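Local coordinates for probable sugar ABC transporter, sugar-binding protein (Streptococcus pneumoniae, PDB 2W7Y) that binds the blood group A-trisaccharide as the solute-binding component of a probable sugar ABC transporter, at residues Ser207-Asn212 and Val385-Asp390. Sequence-based numbering, arbitrary orientation.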
ATOM      1  N   SER A 207      -9.556  -6.409   2.550  1.00 23.46           N
ATOM      2  CA  SER A 207      -9.631  -7.466   3.563  1.00 23.47           C
ATOM      3  C   SER A 207      -8.273  -8.094   3.903  1.00 23.34           C
ATOM      4  O   SER A 207      -8.109  -8.654   4.984  1.00 23.50           O
ATOM      5  CB  SER A 207     -10.659  -8.536   3.177  1.00 23.37           C
ATOM      6  OG  SER A 207     -10.316  -9.167   1.958  1.00 24.16           O
ATOM      7  N   ILE A 208      -7.304  -7.990   2.990  1.00 23.30           N
ATOM      8  CA  ILE A 208      -5.946  -8.477   3.258  1.00 23.03           C
ATOM      9  C   ILE A 208      -5.236  -7.618   4.308  1.00 22.96           C
ATOM     10  O   ILE A 208      -4.310  -8.082   4.969  1.00 22.92           O
ATOM     11  CB  ILE A 208      -5.087  -8.628   1.958  1.00 23.05           C
ATOM     12  CG1 ILE A 208      -3.901  -9.579   2.195  1.00 22.56           C
ATOM     13  CG2 ILE A 208      -4.633  -7.257   1.425  1.00 23.08           C
ATOM     14  CD1 ILE A 208      -3.086  -9.916   0.959  1.00 22.22           C
ATOM     15  N   ARG A 209      -5.688  -6.372   4.461  1.00 23.08           N
ATOM     16  CA  ARG A 209      -5.157  -5.459   5.473  1.00 23.03           C
ATOM     17  C   ARG A 209      -5.575  -5.905   6.872  1.00 23.02           C
ATOM     18  O   ARG A 209      -4.861  -5.656   7.849  1.00 22.98           O
ATOM     19  CB  ARG A 209      -5.612  -4.011   5.228  1.00 22.93           C
ATOM     20  CG  ARG A 209      -5.677  -3.561   3.772  1.00 23.05           C
ATOM     21  CD  ARG A 209      -4.325  -3.629   3.068  1.00 23.18           C
ATOM     22  NE  ARG A 209      -4.363  -2.957   1.771  1.00 22.81           N
ATOM     23  CZ  ARG A 209      -3.403  -3.029   0.855  1.00 22.27           C
ATOM     24  NH1 ARG A 209      -2.309  -3.749   1.080  1.00 21.97           N
ATOM     25  NH2 ARG A 209      -3.539  -2.376  -0.289  1.00 22.17           N
ATOM     26  N   LEU A 210      -6.736  -6.551   6.961  1.00 23.06           N
ATOM     27  CA  LEU A 210      -7.184  -7.177   8.207  1.00 22.99           C
ATOM     28  C   LEU A 210      -6.373  -8.431   8.534  1.00 23.02           C
ATOM     29  O   LEU A 210      -5.997  -8.637   9.687  1.00 23.08           O
ATOM     30  CB  LEU A 210      -8.680  -7.500   8.161  1.00 23.07           C
ATOM     31  CG  LEU A 210      -9.691  -6.346   8.256  1.00 22.72           C
ATOM     32  CD1 LEU A 210     -11.108  -6.869   8.087  1.00 21.87           C
ATOM     33  CD2 LEU A 210      -9.554  -5.587   9.571  1.00 22.45           C
ATOM     34  N   PHE A 211      -6.107  -9.256   7.521  1.00 23.11           N
ATOM     35  CA  PHE A 211      -5.254 -10.444   7.667  1.00 23.17           C
ATOM     36  C   PHE A 211      -3.815 -10.060   8.035  1.00 23.22           C
ATOM     37  O   PHE A 211      -3.231 -10.636   8.953  1.00 23.21           O
ATOM     38  CB  PHE A 211      -5.268 -11.292   6.386  1.00 23.10           C
ATOM     39  CG  PHE A 211      -4.311 -12.469   6.412  1.00 23.21           C
ATOM     40  CD1 PHE A 211      -4.641 -13.645   7.087  1.00 23.11           C
ATOM     41  CD2 PHE A 211      -3.083 -12.401   5.752  1.00 22.91           C
ATOM     42  CE1 PHE A 211      -3.753 -14.733   7.112  1.00 23.13           C
ATOM     43  CE2 PHE A 211      -2.196 -13.480   5.767  1.00 23.10           C
ATOM     44  CZ  PHE A 211      -2.530 -14.649   6.447  1.00 22.98           C
ATOM     45  N   ASN A 212      -3.267  -9.092   7.304  1.00 23.10           N
ATOM     46  CA  ASN A 212      -1.912  -8.587   7.506  1.00 23.12           C
ATOM     47  C   ASN A 212      -1.671  -8.129   8.938  1.00 23.11           C
ATOM     48  O   ASN A 212      -0.624  -8.418   9.528  1.00 23.04           O
ATOM     49  CB  ASN A 212      -1.667  -7.409   6.557  1.00 23.26           C
ATOM     50  CG  ASN A 212      -0.210  -7.264   6.134  1.00 23.27           C
ATOM     51  OD1 ASN A 212       0.062  -6.847   5.012  1.00 23.92           O
ATOM     52  ND2 ASN A 212       0.725  -7.581   7.023  1.00 23.40           N
ATOM     53  N   VAL A 385       3.778  -3.832  11.006  1.00 23.10           N
ATOM     54  CA  VAL A 385       4.067  -4.921  10.064  1.00 23.13           C
ATOM     55  C   VAL A 385       4.277  -4.413   8.626  1.00 23.11           C
ATOM     56  O   VAL A 385       3.770  -3.350   8.269  1.00 23.03           O
ATOM     57  CB  VAL A 385       2.953  -6.028  10.073  1.00 23.10           C
ATOM     58  CG1 VAL A 385       2.919  -6.760  11.409  1.00 23.04           C
ATOM     59  CG2 VAL A 385       1.581  -5.452   9.732  1.00 23.09           C
ATOM     60  N   PRO A 386       5.052  -5.159   7.807  1.00 23.13           N
ATOM     61  CA  PRO A 386       5.127  -4.836   6.385  1.00 23.13           C
ATOM     62  C   PRO A 386       3.957  -5.473   5.629  1.00 23.08           C
ATOM     63  O   PRO A 386       3.239  -6.302   6.190  1.00 23.21           O
ATOM     64  CB  PRO A 386       6.455  -5.466   5.956  1.00 22.96           C
ATOM     65  CG  PRO A 386       6.613  -6.645   6.851  1.00 23.10           C
ATOM     66  CD  PRO A 386       5.905  -6.315   8.152  1.00 23.19           C
ATOM     67  N   THR A 387       3.760  -5.090   4.374  1.00 23.07           N
ATOM     68  CA  THR A 387       2.680  -5.677   3.580  1.00 23.20           C
ATOM     69  C   THR A 387       3.061  -7.081   3.130  1.00 23.39           C
ATOM     70  O   THR A 387       4.232  -7.346   2.820  1.00 23.44           O
ATOM     71  CB  THR A 387       2.333  -4.845   2.331  1.00 23.01           C
ATOM     72  OG1 THR A 387       3.519  -4.635   1.557  1.00 23.40           O
ATOM     73  CG2 THR A 387       1.722  -3.510   2.712  1.00 22.91           C
ATOM     74  N   VAL A 388       2.068  -7.969   3.110  1.00 23.31           N
ATOM     75  CA  VAL A 388       2.198  -9.308   2.529  1.00 23.37           C
ATOM     76  C   VAL A 388       2.887  -9.243   1.160  1.00 23.42           C
ATOM     77  O   VAL A 388       3.770 -10.052   0.864  1.00 23.55           O
ATOM     78  CB  VAL A 388       0.808 -10.008   2.406  1.00 23.38           C
ATOM     79  CG1 VAL A 388       0.858 -11.196   1.445  1.00 23.43           C
ATOM     80  CG2 VAL A 388       0.299 -10.447   3.778  1.00 23.19           C
ATOM     81  N   SER A 389       2.486  -8.262   0.354  1.00 23.24           N
ATOM     82  CA  SER A 389       3.037  -8.043  -0.981  1.00 23.33           C
ATOM     83  C   SER A 389       4.551  -7.823  -0.997  1.00 23.20           C
ATOM     84  O   SER A 389       5.246  -8.366  -1.851  1.00 23.25           O
ATOM     85  CB  SER A 389       2.331  -6.856  -1.644  1.00 23.40           C
ATOM     86  OG  SER A 389       2.617  -6.810  -3.029  1.00 24.38           O
ATOM     87  N   ASP A 390       5.054  -7.026  -0.054  1.00 23.36           N
ATOM     88  CA  ASP A 390       6.480  -6.692   0.020  1.00 23.21           C
ATOM     89  C   ASP A 390       7.336  -7.886   0.413  1.00 23.11           C
ATOM     90  O   ASP A 390       8.385  -8.142  -0.186  1.00 22.99           O
ATOM     91  CB  ASP A 390       6.715  -5.545   1.011  1.00 23.28           C
ATOM     92  CG  ASP A 390       6.500  -4.171   0.390  1.00 23.69           C
ATOM     93  OD1 ASP A 390       6.707  -3.167   1.103  1.00 24.52           O
ATOM     94  OD2 ASP A 390       6.136  -4.088  -0.803  1.00 23.32           O
TER
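Asn-212 reaches across to the backbone of Pro-386 and Val-388 and grips it with both ends of its carboxamide, a clear case of one side chain pairing with a backbone carbonyl and an N-H where a strand turns into a helix. Its ND2 donates to Pro-386 O at 2.9 Å in a bent bond (149°), with the acceptor only a little out of the amide plane. OD1 in turn accepts from Val-388 N at 3.0 Å, that N-H arriving well tilted from the carbonyl plane, 35° away. One donated and one accepted bond fix the rotation of the amide, while OD1 also lies 3.2 Å from Thr-387 CA. With CG roughly anti to the backbone N (chi1 -150°), the carboxamide is carried toward the turn.

Methyl groups flank this polar centre. Val-385 CG2 lies 3.6 Å from Asn-212 ND2, and Val-388 CG2 packs against OD1 and meets the edge of the Phe-211 ring near its plane. Ile-208 sends CD1 to within 4.2 Å of Val-388 CB.

The gripped segment is where strand 383-385, parallel to strand 302-306, turns into helix 388-392, in one lobe of a periplasmic-binding-protein-like fold. Thr-387 is the N-cap of that helix: OG1 accepts from Asp-390 N at 3.3 Å. Asn-212 itself lies on helix 207-215, and its bond to Val-388 N reaches the first turn of helix 388-392.

Further out, Arg-209 passes Thr-387 CG2 obliquely, its NH1 4.4 Å away, and its NH2 hydrogen-bonds O7 of the bound N-acetylgalactosamine, so the packing borders the glycan pocket. Phe-211 stands edge-to-face with Phe-239 of helix 237-252. Ile-208 leans on His-397 and Ile-400 of helix 394-406.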